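Local coordinates for anopheles Plasmodium-responsive Leucine-rich repeat protein 1B (Anopheles gambiae, PDB 4XGO) that probably takes part in mosquito defence against Plasmodium through interaction with the leucine-rich repeat protein LRIM1 and is represented here by its own leucine-rich repeat domain, at residues A[98-103]-A[122-127]; A[141-146]-A[160-165]. All blocks are in the same frame, centred on the assembly; numbering follows the deposited sequence.

Interaction 1: residues A[98-103]-A[122-127]; sequences TMMSMS and QNLQLS. Unlike the reference sequence in segment 98-103: Met100 (reference Leu). With NAG (2-acetamido-2-deoxy-beta-D-glucopyranose), chain C.
Strands 99-101 and 123-125 run parallel, their axes 4.9 Å apart, with Met99, Met100 and Ser101 level with Asn123, Leu124 and Gln125. They are strands of successive coils of a leucine-rich repeat solenoid. Thr98 O takes two N-H groups. The one from Asn123 N lies in the carbonyl plane, whereas the one from Gln122 N comes from above it. Further along, Met100 N gives to Asn123 O, Gln125 N gives to Met100 O, and Met102 N gives to Gln125 O, the last nearly straight at 2.8 Å.

Met100, Leu124 and Leu126 belong to the buried apolar layer of the solenoid. Met100, a Leu in the reference sequence, has CG anti to its backbone N and bends at chi2 and chi3 (-73° and -75°). It lies alongside Leu124, and its CE meets Leu124 CD1 at 3.8 Å. Leu126 CD2 packs against Met102 CB at 4.0 Å.

The face with Met99, Ser101, Asn123 and Gln125 is more polar. Met99 is extended as far as SD, then turns at chi3 (-70°), so its CE crosses to Asn123 CB at 3.7 Å. Ser101 OG sits 3.2 Å from Gln125 CB, but its hydrogen bond is to Asp79, which Ser103 OG also engages. A water joins Thr98 OG1 to Asn123 ND2, the second bond being weak. Leu126 O is satisfied by the amides of Asn129 and Asn150, in the manner of the asparagines of this repeat family. At the far end, Ser127 OG stands 3.4 Å from Ser103 CB. On the glycan side, Ser127 OG is 3.5 Å from NAG C6.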
loop_
_atom_site.group_PDB
_atom_site.type_symbol
_atom_site.label_atom_id
_atom_site.label_comp_id
_atom_site.label_asym_id
_atom_site.label_seq_id
_atom_site.Cartn_x
_atom_site.Cartn_y
_atom_site.Cartn_z
ATOM N N THR A 98 25.881 -6.440 7.883
ATOM C CA THR A 98 25.182 -7.082 9.005
ATOM C C THR A 98 23.660 -7.040 8.896
ATOM O O THR A 98 22.995 -7.878 9.505
ATOM C CB THR A 98 25.595 -6.499 10.364
ATOM O OG1 THR A 98 25.079 -5.158 10.517
ATOM C CG2 THR A 98 27.112 -6.503 10.476
ATOM N N MET A 99 23.136 -6.054 8.165
ATOM C CA MET A 99 21.697 -5.896 7.958
ATOM C C MET A 99 21.429 -5.540 6.516
ATOM O O MET A 99 22.026 -4.604 5.964
ATOM C CB MET A 99 21.109 -4.797 8.845
ATOM C CG MET A 99 19.674 -4.427 8.460
ATOM S SD MET A 99 18.924 -3.338 9.662
ATOM C CE MET A 99 18.715 -4.429 11.063
ATOM N N MET A 100 20.519 -6.281 5.903
ATOM C CA MET A 100 20.135 -6.025 4.536
ATOM C C MET A 100 18.625 -6.116 4.462
ATOM O O MET A 100 18.051 -7.164 4.794
ATOM C CB MET A 100 20.811 -7.033 3.599
ATOM C CG MET A 100 20.972 -6.544 2.170
ATOM S SD MET A 100 19.429 -6.494 1.256
ATOM C CE MET A 100 19.123 -8.217 0.907
ATOM N N SER A 101 17.990 -5.024 4.060
ATOM C CA SER A 101 16.563 -5.001 3.939
ATOM C C SER A 101 16.162 -4.720 2.506
ATOM O O SER A 101 16.596 -3.738 1.906
ATOM C CB SER A 101 15.992 -3.953 4.899
ATOM O OG SER A 101 14.630 -4.152 5.101
ATOM N N MET A 102 15.293 -5.574 1.976
ATOM C CA MET A 102 14.769 -5.419 0.630
ATOM C C MET A 102 13.298 -5.871 0.567
ATOM O O MET A 102 12.853 -6.518 -0.381
ATOM C CB MET A 102 15.658 -6.244 -0.289
ATOM C CG MET A 102 15.717 -5.746 -1.695
ATOM S SD MET A 102 17.066 -6.636 -2.529
ATOM C CE MET A 102 18.483 -5.580 -2.320
ATOM N N SER A 103 12.543 -5.496 1.583
ATOM C CA SER A 103 11.126 -5.793 1.585
ATOM C C SER A 103 10.431 -5.001 0.484
ATOM O O SER A 103 10.928 -3.979 0.023
ATOM C CB SER A 103 10.485 -5.506 2.943
ATOM O OG SER A 103 10.348 -4.106 3.163
ATOM N N GLN A 122 23.432 -10.680 9.888
ATOM C CA GLN A 122 22.602 -11.150 10.987
ATOM C C GLN A 122 21.124 -10.872 10.812
ATOM O O GLN A 122 20.312 -11.605 11.353
ATOM C CB GLN A 122 23.033 -10.512 12.308
ATOM C CG GLN A 122 24.381 -10.964 12.805
ATOM C CD GLN A 122 24.570 -10.695 14.284
ATOM O OE1 GLN A 122 23.603 -10.443 15.021
ATOM N NE2 GLN A 122 25.814 -10.717 14.720
ATOM N N ASN A 123 20.786 -9.803 10.097
ATOM C CA ASN A 123 19.405 -9.354 9.978
ATOM C C ASN A 123 19.044 -9.233 8.504
ATOM O O ASN A 123 19.650 -8.456 7.781
ATOM C CB ASN A 123 19.221 -8.028 10.716
ATOM C CG ASN A 123 19.580 -8.131 12.192
ATOM O OD1 ASN A 123 18.826 -8.685 12.996
ATOM N ND2 ASN A 123 20.733 -7.593 12.558
ATOM N N LEU A 124 18.056 -10.023 8.084
ATOM C CA LEU A 124 17.688 -10.102 6.692
ATOM C C LEU A 124 16.169 -9.946 6.566
ATOM O O LEU A 124 15.397 -10.726 7.158
ATOM C CB LEU A 124 18.145 -11.434 6.115
ATOM C CG LEU A 124 17.815 -11.712 4.657
ATOM C CD1 LEU A 124 18.365 -10.644 3.725
ATOM C CD2 LEU A 124 18.338 -13.085 4.267
ATOM N N GLN A 125 15.770 -8.936 5.804
ATOM C CA GLN A 125 14.362 -8.596 5.623
ATOM C C GLN A 125 14.033 -8.675 4.146
ATOM O O GLN A 125 14.556 -7.880 3.349
ATOM C CB GLN A 125 14.105 -7.180 6.121
ATOM C CG GLN A 125 14.416 -6.977 7.589
ATOM C CD GLN A 125 13.500 -7.769 8.470
ATOM O OE1 GLN A 125 12.272 -7.679 8.344
ATOM N NE2 GLN A 125 14.081 -8.566 9.376
ATOM N N LEU A 126 13.202 -9.654 3.784
ATOM C CA LEU A 126 12.808 -9.915 2.412
ATOM C C LEU A 126 11.296 -10.065 2.278
ATOM O O LEU A 126 10.811 -10.652 1.286
ATOM C CB LEU A 126 13.487 -11.192 1.916
ATOM C CG LEU A 126 15.012 -11.108 1.754
ATOM C CD1 LEU A 126 15.617 -12.459 1.442
ATOM C CD2 LEU A 126 15.375 -10.095 0.692
ATOM N N SER A 127 10.548 -9.528 3.242
ATOM C CA SER A 127 9.104 -9.682 3.212
ATOM C C SER A 127 8.495 -8.973 1.996
ATOM O O SER A 127 9.041 -8.012 1.485
ATOM C CB SER A 127 8.478 -9.158 4.502
ATOM O OG SER A 127 8.580 -7.751 4.554
HETATM C C1 NAG C . 7.804 -9.371 9.036
HETATM C C2 NAG C . 7.420 -8.807 10.403
HETATM C C3 NAG C . 5.942 -8.400 10.406
HETATM C C4 NAG C . 5.640 -7.437 9.269
HETATM C C5 NAG C . 6.214 -7.994 7.962
HETATM C C6 NAG C . 6.081 -6.944 6.855
HETATM C C7 NAG C . 8.027 -9.606 12.621
HETATM C C8 NAG C . 8.062 -10.740 13.595
HETATM N N2 NAG C . 7.545 -9.826 11.407
HETATM O O3 NAG C . 5.566 -7.855 11.660
HETATM O O4 NAG C . 4.225 -7.358 9.061
HETATM O O5 NAG C . 7.581 -8.353 8.090
HETATM O O6 NAG C . 5.049 -7.433 6.020
HETATM O O7 NAG C . 8.445 -8.509 12.963
HETATM O O HOH W 1 22.692 -5.108 11.853
#

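Interaction 2: residues A[141-146]-A[160-165]; sequences SLFHVN and AVEELD. With NAG (2-acetamido-2-deoxy-beta-D-glucopyranose), chain C.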
loop_
_atom_site.group_PDB
_atom_site.type_symbol
_atom_site.label_atom_id
_atom_site.label_comp_id
_atom_site.label_asym_id
_atom_site.label_seq_id
_atom_site.Cartn_x
_atom_site.Cartn_y
_atom_site.Cartn_z
ATOM N N SER A 141 25.187 -17.075 9.913
ATOM C CA SER A 141 25.286 -15.882 10.732
ATOM C C SER A 141 23.905 -15.310 11.047
ATOM O O SER A 141 23.779 -14.459 11.924
ATOM C CB SER A 141 26.159 -14.822 10.037
ATOM O OG SER A 141 25.736 -14.568 8.708
ATOM N N LEU A 142 22.867 -15.760 10.345
ATOM C CA LEU A 142 21.531 -15.135 10.535
ATOM C C LEU A 142 20.999 -15.282 11.953
ATOM O O LEU A 142 21.096 -16.341 12.564
ATOM C CB LEU A 142 20.504 -15.679 9.533
ATOM C CG LEU A 142 20.713 -15.257 8.084
ATOM C CD1 LEU A 142 19.777 -16.020 7.154
ATOM C CD2 LEU A 142 20.552 -13.755 7.862
ATOM N N PHE A 143 20.452 -14.183 12.470
ATOM C CA PHE A 143 19.907 -14.104 13.815
ATOM C C PHE A 143 18.409 -13.773 13.748
ATOM O O PHE A 143 17.615 -14.344 14.500
ATOM C CB PHE A 143 20.671 -13.030 14.597
ATOM C CG PHE A 143 20.228 -12.875 16.024
ATOM C CD1 PHE A 143 20.461 -13.878 16.951
ATOM C CD2 PHE A 143 19.626 -11.696 16.450
ATOM C CE1 PHE A 143 20.043 -13.736 18.263
ATOM C CE2 PHE A 143 19.213 -11.543 17.764
ATOM C CZ PHE A 143 19.434 -12.564 18.670
ATOM N N HIS A 144 18.043 -12.806 12.896
ATOM C CA HIS A 144 16.641 -12.375 12.739
ATOM C C HIS A 144 16.339 -12.364 11.254
ATOM O O HIS A 144 17.054 -11.709 10.490
ATOM C CB HIS A 144 16.428 -10.957 13.269
ATOM C CG HIS A 144 16.218 -10.874 14.739
ATOM N ND1 HIS A 144 15.735 -9.736 15.342
ATOM C CD2 HIS A 144 16.389 -11.782 15.728
ATOM C CE1 HIS A 144 15.640 -9.940 16.644
ATOM N NE2 HIS A 144 16.035 -11.175 16.901
ATOM N N VAL A 145 15.302 -13.096 10.837
ATOM C CA VAL A 145 14.978 -13.226 9.446
ATOM C C VAL A 145 13.468 -13.055 9.211
ATOM O O VAL A 145 12.656 -13.618 9.944
ATOM C CB VAL A 145 15.389 -14.613 8.920
ATOM C CG1 VAL A 145 14.961 -14.746 7.478
ATOM C CG2 VAL A 145 16.904 -14.812 9.050
ATOM N N ASN A 146 13.102 -12.308 8.175
ATOM C CA ASN A 146 11.708 -12.152 7.813
ATOM C C ASN A 146 11.569 -12.374 6.327
ATOM O O ASN A 146 12.101 -11.587 5.521
ATOM C CB ASN A 146 11.220 -10.761 8.234
ATOM C CG ASN A 146 9.720 -10.614 8.174
ATOM O OD1 ASN A 146 9.015 -11.349 7.453
ATOM N ND2 ASN A 146 9.220 -9.660 8.966
ATOM N N ALA A 160 21.314 -21.192 13.531
ATOM C CA ALA A 160 21.320 -20.370 14.750
ATOM C C ALA A 160 20.415 -19.145 14.711
ATOM O O ALA A 160 20.567 -18.246 15.532
ATOM C CB ALA A 160 22.749 -19.943 15.066
ATOM N N VAL A 161 19.478 -19.094 13.772
ATOM C CA VAL A 161 18.487 -18.018 13.764
ATOM C C VAL A 161 17.634 -18.097 15.031
ATOM O O VAL A 161 17.235 -19.188 15.462
ATOM C CB VAL A 161 17.629 -18.024 12.465
ATOM C CG1 VAL A 161 16.850 -19.322 12.295
ATOM C CG2 VAL A 161 16.677 -16.841 12.431
ATOM N N GLU A 162 17.397 -16.932 15.633
ATOM C CA GLU A 162 16.677 -16.817 16.898
ATOM C C GLU A 162 15.212 -16.462 16.659
ATOM O O GLU A 162 14.336 -16.899 17.400
ATOM C CB GLU A 162 17.331 -15.742 17.779
ATOM C CG GLU A 162 16.693 -15.552 19.153
ATOM C CD GLU A 162 15.598 -14.486 19.203
ATOM O OE1 GLU A 162 15.564 -13.596 18.333
ATOM O OE2 GLU A 162 14.754 -14.527 20.138
ATOM N N GLU A 163 14.947 -15.640 15.653
ATOM C CA GLU A 163 13.577 -15.298 15.319
ATOM C C GLU A 163 13.397 -15.348 13.815
ATOM O O GLU A 163 14.166 -14.739 13.068
ATOM C CB GLU A 163 13.183 -13.917 15.863
ATOM C CG GLU A 163 11.790 -13.501 15.432
ATOM C CD GLU A 163 11.172 -12.364 16.246
ATOM O OE1 GLU A 163 11.920 -11.603 16.946
ATOM O OE2 GLU A 163 9.920 -12.214 16.146
ATOM N N LEU A 164 12.363 -16.061 13.384
ATOM C CA LEU A 164 12.107 -16.256 11.979
ATOM C C LEU A 164 10.630 -16.114 11.668
ATOM O O LEU A 164 9.809 -16.800 12.264
ATOM C CB LEU A 164 12.617 -17.620 11.530
ATOM C CG LEU A 164 12.324 -18.061 10.100
ATOM C CD1 LEU A 164 12.781 -17.066 9.067
ATOM C CD2 LEU A 164 13.021 -19.382 9.844
ATOM N N ASP A 165 10.307 -15.198 10.755
ATOM C CA ASP A 165 8.943 -15.007 10.300
ATOM C C ASP A 165 8.876 -15.440 8.834
ATOM O O ASP A 165 9.493 -14.828 7.966
ATOM C CB ASP A 165 8.478 -13.561 10.506
ATOM C CG ASP A 165 6.988 -13.348 10.177
ATOM O OD1 ASP A 165 6.363 -14.196 9.493
ATOM O OD2 ASP A 165 6.435 -12.290 10.601
HETATM C C1 NAG C . 7.804 -9.371 9.036
HETATM C C2 NAG C . 7.420 -8.807 10.403
HETATM C C3 NAG C . 5.942 -8.400 10.406
HETATM C C4 NAG C . 5.640 -7.437 9.269
HETATM C C5 NAG C . 6.214 -7.994 7.962
HETATM C C6 NAG C . 6.081 -6.944 6.855
HETATM C C7 NAG C . 8.027 -9.606 12.621
HETATM C C8 NAG C . 8.062 -10.740 13.595
HETATM N N2 NAG C . 7.545 -9.826 11.407
HETATM O O3 NAG C . 5.566 -7.855 11.660
HETATM O O4 NAG C . 4.225 -7.358 9.061
HETATM O O5 NAG C . 7.581 -8.353 8.090
HETATM O O6 NAG C . 5.049 -7.433 6.020
HETATM O O7 NAG C . 8.445 -8.509 12.963
HETATM O O HOH W 2 21.739 -18.901 11.713
#
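Asn146 carries the N-linked glycan: its ND2 is bonded to C1 of the N-acetylglucosamine, and the sugar's N2 gives a nearly straight hydrogen bond (169°) to Asp165 OD2 at 2.8 Å. Both residues lie on one face of neighbouring parallel strands, 144-146 and 163-165, in the leucine-rich repeat solenoid. Their other side-chain oxygens are held within their own coils, Asn146 OD1 by Ser148 and Asp165 OD1 by Ser167. The Asn146 amide is thus held by the glycosidic bond and Ser148, and the Asp165 carboxylate by the sugar N2 and Ser167.

The backbone pairing starts at Phe143 O, which accepts from Glu162 N on a lone pair and from Glu163 N nearly along the C=O axis. Val145 N then gives to Glu163 O, and Asp165 N gives to Val145 O at 2.9 Å.

His144 NE2 makes a weak, bent bond (128°) to Glu162 OE1 at 2.9 Å, met at the ring edge. Glu162 gets there by a bend at chi2 (-92°). Glu163 OE1 lies over one face of the same ring, offset toward its rim. The two carboxylates might favour a protonated imidazole. Phe143 runs beside Glu162, its CE1 3.4 Å from Glu162 CB.

Val145 and Leu164 point side by side into the apolar interior. Val145 CG2 meets Val161 CG2, and Val145 CG1 touches Leu164 CD1 at 3.6 Å.

Overall arrangement
Interaction 1 and interaction 2 follow one another along the solenoid, their centres about 10 Å apart. Strands 123-125 and 144-146 are neighbours, so the backbone pairing continues between them: Phe143 N lies 2.8 Å from Gln122 O, and Leu126 N lies 2.8 Å from Asn146 O, both probable hydrogen bonds. On the face that bears the glycan, Asn123 OD1 packs on His144 CB at 3.3 Å, and Gln125 OE1 on Asn146 CB at the same distance. The N-acetylglucosamine reaches both contacts. It is covalently attached within interaction 2 and only brushes Ser127 of interaction 1. It is a surface modification here, not a pocket ligand.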